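PDB 2C4X: endoglucanase from Clostridium thermocellum, which probably hydrolyses cellulose as part of the cellulosome, here represented by its C-terminal PKD domain and CBM44, a module recognising xyloglucan and beta-glucan chains. Local coordinates for residues D20-T23 with D24-V27; P187-D191 with W192-L196; D222-P225 with T226-Q229. The protein carries 1 engineered substitution. One frame throughout, in Å; residues are numbered along the deposited sequence.

Contact 1: D20-T23 with D24-V27; sequences DPVT and DENV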
loop_
_atom_site.group_PDB
_atom_site.type_symbol
_atom_site.label_atom_id
_atom_site.label_comp_id
_atom_site.label_asym_id
_atom_site.label_seq_id
_atom_site.Cartn_x
_atom_site.Cartn_y
_atom_site.Cartn_z
ATOM N N ASP A 20 4.810 5.895 10.944
ATOM C CA ASP A 20 5.004 4.913 9.877
ATOM C C ASP A 20 6.399 4.275 9.936
ATOM O O ASP A 20 7.219 4.486 9.032
ATOM C CB ASP A 20 4.824 5.609 8.523
ATOM C CG ASP A 20 5.813 6.768 8.318
ATOM O OD1 ASP A 20 6.285 7.367 9.321
ATOM O OD2 ASP A 20 6.124 7.072 7.148
ATOM N N PRO A 21 6.680 3.483 10.989
ATOM C CA PRO A 21 8.038 2.943 11.144
ATOM C C PRO A 21 8.395 1.860 10.119
ATOM O O PRO A 21 7.509 1.235 9.535
ATOM C CB PRO A 21 7.998 2.329 12.551
ATOM C CG PRO A 21 6.560 1.947 12.729
ATOM C CD PRO A 21 5.784 3.034 12.074
ATOM N N VAL A 22 9.688 1.649 9.905
ATOM C CA VAL A 22 10.139 0.490 9.157
ATOM C C VAL A 22 10.721 -0.555 10.128
ATOM O O VAL A 22 10.899 -0.288 11.332
ATOM C CB VAL A 22 11.134 0.849 8.003
ATOM C CG1 VAL A 22 10.481 1.816 7.007
ATOM C CG2 VAL A 22 12.443 1.421 8.537
ATOM N N THR A 23 11.003 -1.742 9.607
ATOM C CA THR A 23 11.569 -2.789 10.434
ATOM C C THR A 23 12.900 -2.322 11.000
ATOM O O THR A 23 13.688 -1.646 10.303
ATOM C CB THR A 23 11.720 -4.121 9.674
ATOM O OG1 THR A 23 12.420 -3.906 8.441
ATOM C CG2 THR A 23 10.350 -4.690 9.366
ATOM N N ASP A 24 13.099 -2.647 12.279
ATOM C CA ASP A 24 14.310 -2.367 13.043
ATOM C C ASP A 24 14.569 -0.873 13.301
ATOM O O ASP A 24 15.661 -0.485 13.706
ATOM C CB ASP A 24 15.516 -3.081 12.418
ATOM C CG ASP A 24 15.469 -4.604 12.638
ATOM O OD1 ASP A 24 15.357 -5.065 13.819
ATOM O OD2 ASP A 24 15.540 -5.343 11.624
ATOM N N GLU A 25 13.551 -0.046 13.077
ATOM C CA GLU A 25 13.609 1.367 13.425
ATOM C C GLU A 25 12.989 1.541 14.810
ATOM O O GLU A 25 11.959 0.928 15.115
ATOM C CB GLU A 25 12.827 2.191 12.400
ATOM C CG GLU A 25 12.715 3.666 12.740
ATOM C CD GLU A 25 12.035 4.480 11.663
ATOM O OE1 GLU A 25 11.230 3.922 10.889
ATOM O OE2 GLU A 25 12.311 5.696 11.597
ATOM N N ASN A 26 13.615 2.361 15.651
ATOM C CA ASN A 26 13.043 2.656 16.959
ATOM C C ASN A 26 11.742 3.435 16.874
ATOM O O ASN A 26 11.651 4.442 16.158
ATOM C CB ASN A 26 14.024 3.417 17.838
ATOM C CG ASN A 26 15.026 2.511 18.488
ATOM O OD1 ASN A 26 14.852 2.091 19.634
ATOM N ND2 ASN A 26 16.055 2.178 17.763
ATOM N N VAL A 27 10.747 2.923 17.599
ATOM C CA VAL A 27 9.462 3.571 17.812
ATOM C C VAL A 27 9.436 4.002 19.277
ATOM O O VAL A 27 9.719 3.206 20.168
ATOM C CB VAL A 27 8.280 2.599 17.556
ATOM C CG1 VAL A 27 6.934 3.302 17.787
ATOM C CG2 VAL A 27 8.334 2.042 16.137
HETATM O O HOH W 1 9.767 5.314 9.100
HETATM O O HOH W 2 10.318 -0.875 13.998
HETATM O O HOH W 3 15.102 -4.641 8.841
#

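Contact 2: P187-D191 with W192-L196; sequences PHTPD and WSEVL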
loop_
_atom_site.group_PDB
_atom_site.type_symbol
_atom_site.label_atom_id
_atom_site.label_comp_id
_atom_site.label_asym_id
_atom_site.label_seq_id
_atom_site.Cartn_x
_atom_site.Cartn_y
_atom_site.Cartn_z
ATOM N N PRO A 187 -11.727 -9.458 -16.499
ATOM C CA PRO A 187 -12.108 -10.857 -16.707
ATOM C C PRO A 187 -12.869 -11.026 -18.019
ATOM O O PRO A 187 -13.603 -10.123 -18.444
ATOM C CB PRO A 187 -13.031 -11.167 -15.523
ATOM C CG PRO A 187 -12.823 -10.057 -14.551
ATOM C CD PRO A 187 -12.415 -8.870 -15.335
ATOM N N HIS A 188 -12.673 -12.169 -18.663
ATOM C CA HIS A 188 -13.325 -12.472 -19.927
ATOM C C HIS A 188 -13.440 -13.984 -20.031
ATOM O O HIS A 188 -12.653 -14.707 -19.405
ATOM C CB HIS A 188 -12.510 -11.906 -21.110
ATOM C CG HIS A 188 -11.084 -12.386 -21.152
ATOM N ND1 HIS A 188 -10.692 -13.486 -21.883
ATOM C CD2 HIS A 188 -9.967 -11.928 -20.539
ATOM C CE1 HIS A 188 -9.396 -13.687 -21.716
ATOM N NE2 HIS A 188 -8.933 -12.758 -20.900
ATOM N N THR A 189 -14.426 -14.462 -20.792
ATOM C CA THR A 189 -14.479 -15.859 -21.169
ATOM C C THR A 189 -13.247 -16.169 -22.045
ATOM O O THR A 189 -12.733 -15.278 -22.736
ATOM C CB THR A 189 -15.772 -16.198 -21.959
ATOM O OG1 THR A 189 -15.898 -15.298 -23.071
ATOM C CG2 THR A 189 -17.016 -16.097 -21.069
ATOM N N PRO A 190 -12.763 -17.427 -22.013
ATOM C CA PRO A 190 -11.610 -17.807 -22.841
ATOM C C PRO A 190 -11.692 -17.363 -24.304
ATOM O O PRO A 190 -10.676 -16.978 -24.863
ATOM C CB PRO A 190 -11.599 -19.334 -22.742
ATOM C CG PRO A 190 -12.166 -19.602 -21.383
ATOM C CD PRO A 190 -13.228 -18.554 -21.180
ATOM N N ASP A 191 -12.886 -17.395 -24.901
ATOM C CA ASP A 191 -13.048 -16.986 -26.294
ATOM C C ASP A 191 -13.379 -15.491 -26.519
ATOM O O ASP A 191 -13.646 -15.080 -27.653
ATOM C CB ASP A 191 -14.041 -17.910 -27.024
ATOM C CG ASP A 191 -15.499 -17.642 -26.655
ATOM O OD1 ASP A 191 -15.781 -16.879 -25.700
ATOM O OD2 ASP A 191 -16.377 -18.211 -27.337
ATOM N N TRP A 192 -13.330 -14.693 -25.447
ATOM C CA TRP A 192 -13.654 -13.246 -25.462
ATOM C C TRP A 192 -15.095 -12.859 -25.863
ATOM O O TRP A 192 -15.373 -11.699 -26.159
ATOM C CB TRP A 192 -12.631 -12.439 -26.284
ATOM C CG TRP A 192 -11.230 -12.449 -25.716
ATOM C CD1 TRP A 192 -10.279 -13.409 -25.904
ATOM C CD2 TRP A 192 -10.615 -11.430 -24.908
ATOM N NE1 TRP A 192 -9.118 -13.070 -25.243
ATOM C CE2 TRP A 192 -9.294 -11.859 -24.629
ATOM C CE3 TRP A 192 -11.052 -10.202 -24.389
ATOM C CZ2 TRP A 192 -8.408 -11.107 -23.848
ATOM C CZ3 TRP A 192 -10.168 -9.453 -23.604
ATOM C CH2 TRP A 192 -8.858 -9.912 -23.345
ATOM N N SER A 193 -16.011 -13.818 -25.846
ATOM C CA SER A 193 -17.417 -13.548 -26.137
ATOM C C SER A 193 -18.086 -12.661 -25.062
ATOM O O SER A 193 -19.059 -11.957 -25.339
ATOM C CB SER A 193 -18.173 -14.866 -26.267
ATOM O OG SER A 193 -18.067 -15.589 -25.052
ATOM N N GLU A 194 -17.558 -12.706 -23.839
ATOM C CA GLU A 194 -18.041 -11.864 -22.752
ATOM C C GLU A 194 -16.862 -11.259 -22.036
ATOM O O GLU A 194 -15.926 -11.966 -21.665
ATOM C CB GLU A 194 -18.883 -12.663 -21.753
ATOM C CG GLU A 194 -20.141 -13.259 -22.359
ATOM C CD GLU A 194 -20.849 -14.191 -21.420
ATOM O OE1 GLU A 194 -21.317 -13.733 -20.350
ATOM O OE2 GLU A 194 -20.948 -15.385 -21.758
ATOM N N VAL A 195 -16.926 -9.947 -21.824
ATOM C CA VAL A 195 -15.844 -9.208 -21.217
ATOM C C VAL A 195 -16.407 -8.332 -20.087
ATOM O O VAL A 195 -17.459 -7.701 -20.247
ATOM C CB VAL A 195 -15.143 -8.348 -22.290
ATOM C CG1 VAL A 195 -14.031 -7.518 -21.696
ATOM C CG2 VAL A 195 -14.632 -9.226 -23.437
ATOM N N LEU A 196 -15.714 -8.304 -18.950
ATOM C CA LEU A 196 -16.106 -7.414 -17.850
ATOM C C LEU A 196 -15.033 -6.376 -17.627
ATOM O O LEU A 196 -13.862 -6.704 -17.526
ATOM C CB LEU A 196 -16.337 -8.197 -16.550
ATOM C CG LEU A 196 -17.264 -9.418 -16.609
ATOM C CD1 LEU A 196 -17.324 -10.103 -15.229
ATOM C CD2 LEU A 196 -18.664 -9.041 -17.071
#

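Contact 3: D222-P225 with T226-Q229; sequences DVDP and TWPQ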
loop_
_atom_site.group_PDB
_atom_site.type_symbol
_atom_site.label_atom_id
_atom_site.label_comp_id
_atom_site.label_asym_id
_atom_site.label_seq_id
_atom_site.Cartn_x
_atom_site.Cartn_y
_atom_site.Cartn_z
ATOM N N ASP A 222 -18.834 -10.993 -7.505
ATOM C CA ASP A 222 -19.720 -11.799 -8.358
ATOM C C ASP A 222 -19.114 -12.265 -9.693
ATOM O O ASP A 222 -19.788 -12.922 -10.484
ATOM C CB ASP A 222 -21.071 -11.092 -8.581
ATOM C CG ASP A 222 -20.937 -9.767 -9.330
ATOM O OD1 ASP A 222 -19.802 -9.323 -9.612
ATOM O OD2 ASP A 222 -21.986 -9.163 -9.644
ATOM N N VAL A 223 -17.850 -11.927 -9.928
ATOM C CA VAL A 223 -17.117 -12.373 -11.114
ATOM C C VAL A 223 -16.887 -13.885 -11.069
ATOM O O VAL A 223 -16.545 -14.431 -10.023
ATOM C CB VAL A 223 -15.749 -11.641 -11.216
ATOM C CG1 VAL A 223 -14.869 -12.236 -12.317
ATOM C CG2 VAL A 223 -15.957 -10.151 -11.446
ATOM N N ASP A 224 -17.072 -14.561 -12.200
ATOM C CA ASP A 224 -16.746 -15.984 -12.301
ATOM C C ASP A 224 -15.245 -16.197 -12.026
ATOM O O ASP A 224 -14.399 -15.659 -12.750
ATOM C CB ASP A 224 -17.148 -16.525 -13.679
ATOM C CG ASP A 224 -17.099 -18.054 -13.764
ATOM O OD1 ASP A 224 -16.274 -18.691 -13.080
ATOM O OD2 ASP A 224 -17.875 -18.626 -14.550
ATOM N N PRO A 225 -14.911 -16.977 -10.975
ATOM C CA PRO A 225 -13.495 -17.171 -10.614
ATOM C C PRO A 225 -12.672 -17.962 -11.647
ATOM O O PRO A 225 -11.445 -17.936 -11.597
ATOM C CB PRO A 225 -13.565 -17.931 -9.282
ATOM C CG PRO A 225 -14.900 -18.604 -9.283
ATOM C CD PRO A 225 -15.822 -17.719 -10.076
ATOM N N THR A 226 -13.343 -18.639 -12.576
ATOM C CA THR A 226 -12.663 -19.459 -13.580
ATOM C C THR A 226 -12.269 -18.683 -14.849
ATOM O O THR A 226 -11.492 -19.185 -15.667
ATOM C CB THR A 226 -13.498 -20.705 -13.956
ATOM O OG1 THR A 226 -14.755 -20.299 -14.515
ATOM C CG2 THR A 226 -13.764 -21.565 -12.718
ATOM N N TRP A 227 -12.793 -17.463 -15.001
ATOM C CA TRP A 227 -12.540 -16.654 -16.196
ATOM C C TRP A 227 -11.115 -16.143 -16.186
ATOM O O TRP A 227 -10.668 -15.605 -15.164
ATOM C CB TRP A 227 -13.499 -15.460 -16.255
ATOM C CG TRP A 227 -14.904 -15.794 -16.689
ATOM C CD1 TRP A 227 -15.500 -17.027 -16.694
ATOM C CD2 TRP A 227 -15.891 -14.869 -17.154
ATOM N NE1 TRP A 227 -16.794 -16.924 -17.149
ATOM C CE2 TRP A 227 -17.061 -15.609 -17.435
ATOM C CE3 TRP A 227 -15.897 -13.480 -17.375
ATOM C CZ2 TRP A 227 -18.233 -15.008 -17.921
ATOM C CZ3 TRP A 227 -17.054 -12.886 -17.866
ATOM C CH2 TRP A 227 -18.205 -13.650 -18.136
ATOM N N PRO A 228 -10.389 -16.309 -17.313
ATOM C CA PRO A 228 -9.075 -15.682 -17.413
ATOM C C PRO A 228 -9.203 -14.163 -17.254
ATOM O O PRO A 228 -10.274 -13.597 -17.525
ATOM C CB PRO A 228 -8.590 -16.073 -18.815
ATOM C CG PRO A 228 -9.805 -16.501 -19.557
ATOM C CD PRO A 228 -10.729 -17.075 -18.528
ATOM N N GLN A 229 -8.133 -13.523 -16.782
ATOM C CA GLN A 229 -8.158 -12.098 -16.456
ATOM C C GLN A 229 -6.994 -11.358 -17.089
ATOM O O GLN A 229 -5.860 -11.861 -17.106
ATOM C CB GLN A 229 -8.085 -11.904 -14.938
ATOM C CG GLN A 229 -9.158 -12.621 -14.149
ATOM C CD GLN A 229 -8.853 -12.690 -12.658
ATOM O OE1 GLN A 229 -7.722 -12.448 -12.227
ATOM N NE2 GLN A 229 -9.856 -13.040 -11.867
HETATM O O HOH W 4 -12.066 -14.180 -13.277
#

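Contact 1: D20-T23 with D24-V27
The Glu25 side chain reaches back to Pro21 and Val22 across a type II beta turn that runs from Val22 to Glu25. It is extended, with CG anti to the backbone N (chi1 175°), and this carries OE1 to the amide of Val22: Val22 N to Glu25 OE1 is 2.9 Å, nearly straight and met almost along the C-O axis. The backbone bond that closes the turn, Glu25 N to Val22 O, is 3.2 Å long, its donor above the carbonyl plane. Asp24, at the third turn position, takes the left-handed backbone conformation characteristic of a type II turn. The tight part is where Pro21 CB packs on Val27 CG2 at 3.6 Å, both residues being buried. The polar margins are hydrated. One water donates to Asp20 O and Glu25 OE1, a second to Val22 O and Glu25 O, and a third lies between Thr23 OG1 and the exposed carboxylate of Asp24. Thr23 OG1 also bonds to the backbone of Ala96. In the PKD domain this turn leads into strand 27-30; Pro21 and Val27 rest on Ile91 of strand 84-93, while Pro21 and Thr23 share backbone bonds with Thr94 just beyond it.

Contact 2: P187-D191 with W192-L196
The imidazole of His188 lies flat on the indole of Trp192, a face-to-face stack with the centroid of the Trp192 six-membered ring 3.6 Å from that of the His188 ring and the planes 11° apart. The histidine reaches this place with CG between the backbone N and the carbonyl carbon (chi1 56°); its ring stands nearly perpendicular to the CA-CB-CG plane, chi2 93°. Trp192 has a left-handed backbone conformation, and its indole folds back along the histidine, so that NE2 of His188 sits 3.4 Å from CZ2 of Trp192. Rotation of the imidazole is further restrained by its ND1, which donates to Thr189 O at 2.8 Å. That oxygen also receives Trp192 N, the closing bond of the type I turn from Thr189 to Trp192, and the two donors arrive from opposite faces of the carbonyl plane. Within the turn, Asp191 OD1 collects three donors. Ser193 OG donates to the syn lone pair of Asp191 OD1, 2.7 Å away, Ser193 N comes from above the carboxylate plane, and Thr189 OG1 meets the oxygen nearly along its C-O axis. The hairpin joins strands 178-187 and 198-203 of CBM44. Two backbone bonds hold its arms together, Leu196 N to Pro187 O, 2.8 Å, and Thr189 N to Glu194 O, 3.0 Å, flanking the single bridge between His188 and Val195. Chemically, the contact implies a hairpin end held by side-chain as well as backbone bonds: the bond to a carbonyl oxygen implies that ND1 of His188 carries a proton, that bond and the ring packing together probably hold the imidazole in place, and the three donors on OD1 would probably stabilise Asp191 as the carboxylate.

Contact 3: D222-P225 with T226-Q229
Asp224 meets Thr226 through its carboxylate and Trp227 through its CB, at a type I beta turn that runs from Asp224 to Trp227. Its OD1 accepts two bonds from Thr226, the hydroxyl OG1 at 2.6 Å and the backbone N at 3.0 Å. Both donors approach from the same face of the carboxylate, OG1 from well above the plane and N on the anti side, tilted out of it; the bond from the amide makes an Asx turn. With CG anti to the backbone N (chi1 -169°), the carboxylate is turned toward Thr226. In the same posture the aspartate CB sits over a face of the indole of Trp227, a CH-pi contact with CB 3.6 Å from the centroid of the five-membered ring and only 16° off the ring normal. The backbone bond of the turn itself, Trp227 N to Asp224 O at 3.3 Å, is weak, so the side-chain bonds of Asp224 probably contribute much of its definition. In the next shell, one water supports the carbonyls: it donates to Asp224 O at 2.8 Å and to Trp227 O at 2.7 Å, and accepts from Gln229 NE2. Gln229 is positioned in turn by the backbone of Ile159 and Val160, which its OE1 and NE2 reach. The turn lies in the loop between strands 211-218 and 229-238 of CBM44, where it links the two sheets of the sandwich; Val223 and Trp227 pack on Pro187 at the end of strand 178-187, and Gln229 opens strand 229-238 against Ile185.

The three contacts follow one another along the chain and fall into two domains. Contact 1 belongs to the PKD domain, first in this fragment; contacts 2 and 3 lie in CBM44, on the opposite side of the chain's centre, their centres about 45 and 39 Å from that of contact 1. Contacts 2 and 3 are neighbours, centres about 9 Å apart, at one end of the sheet in which strand 178-187 lies between 229-238 and 198-203. There His188 N and Pro228 O, 3.0 Å apart, probably form a hydrogen bond, and Trp227 packs on Thr189 and Leu196. These two loops therefore pack directly against each other, whereas the PKD turn touches neither, its nearest atoms about 33 Å from contact 2 and 29 Å from contact 3.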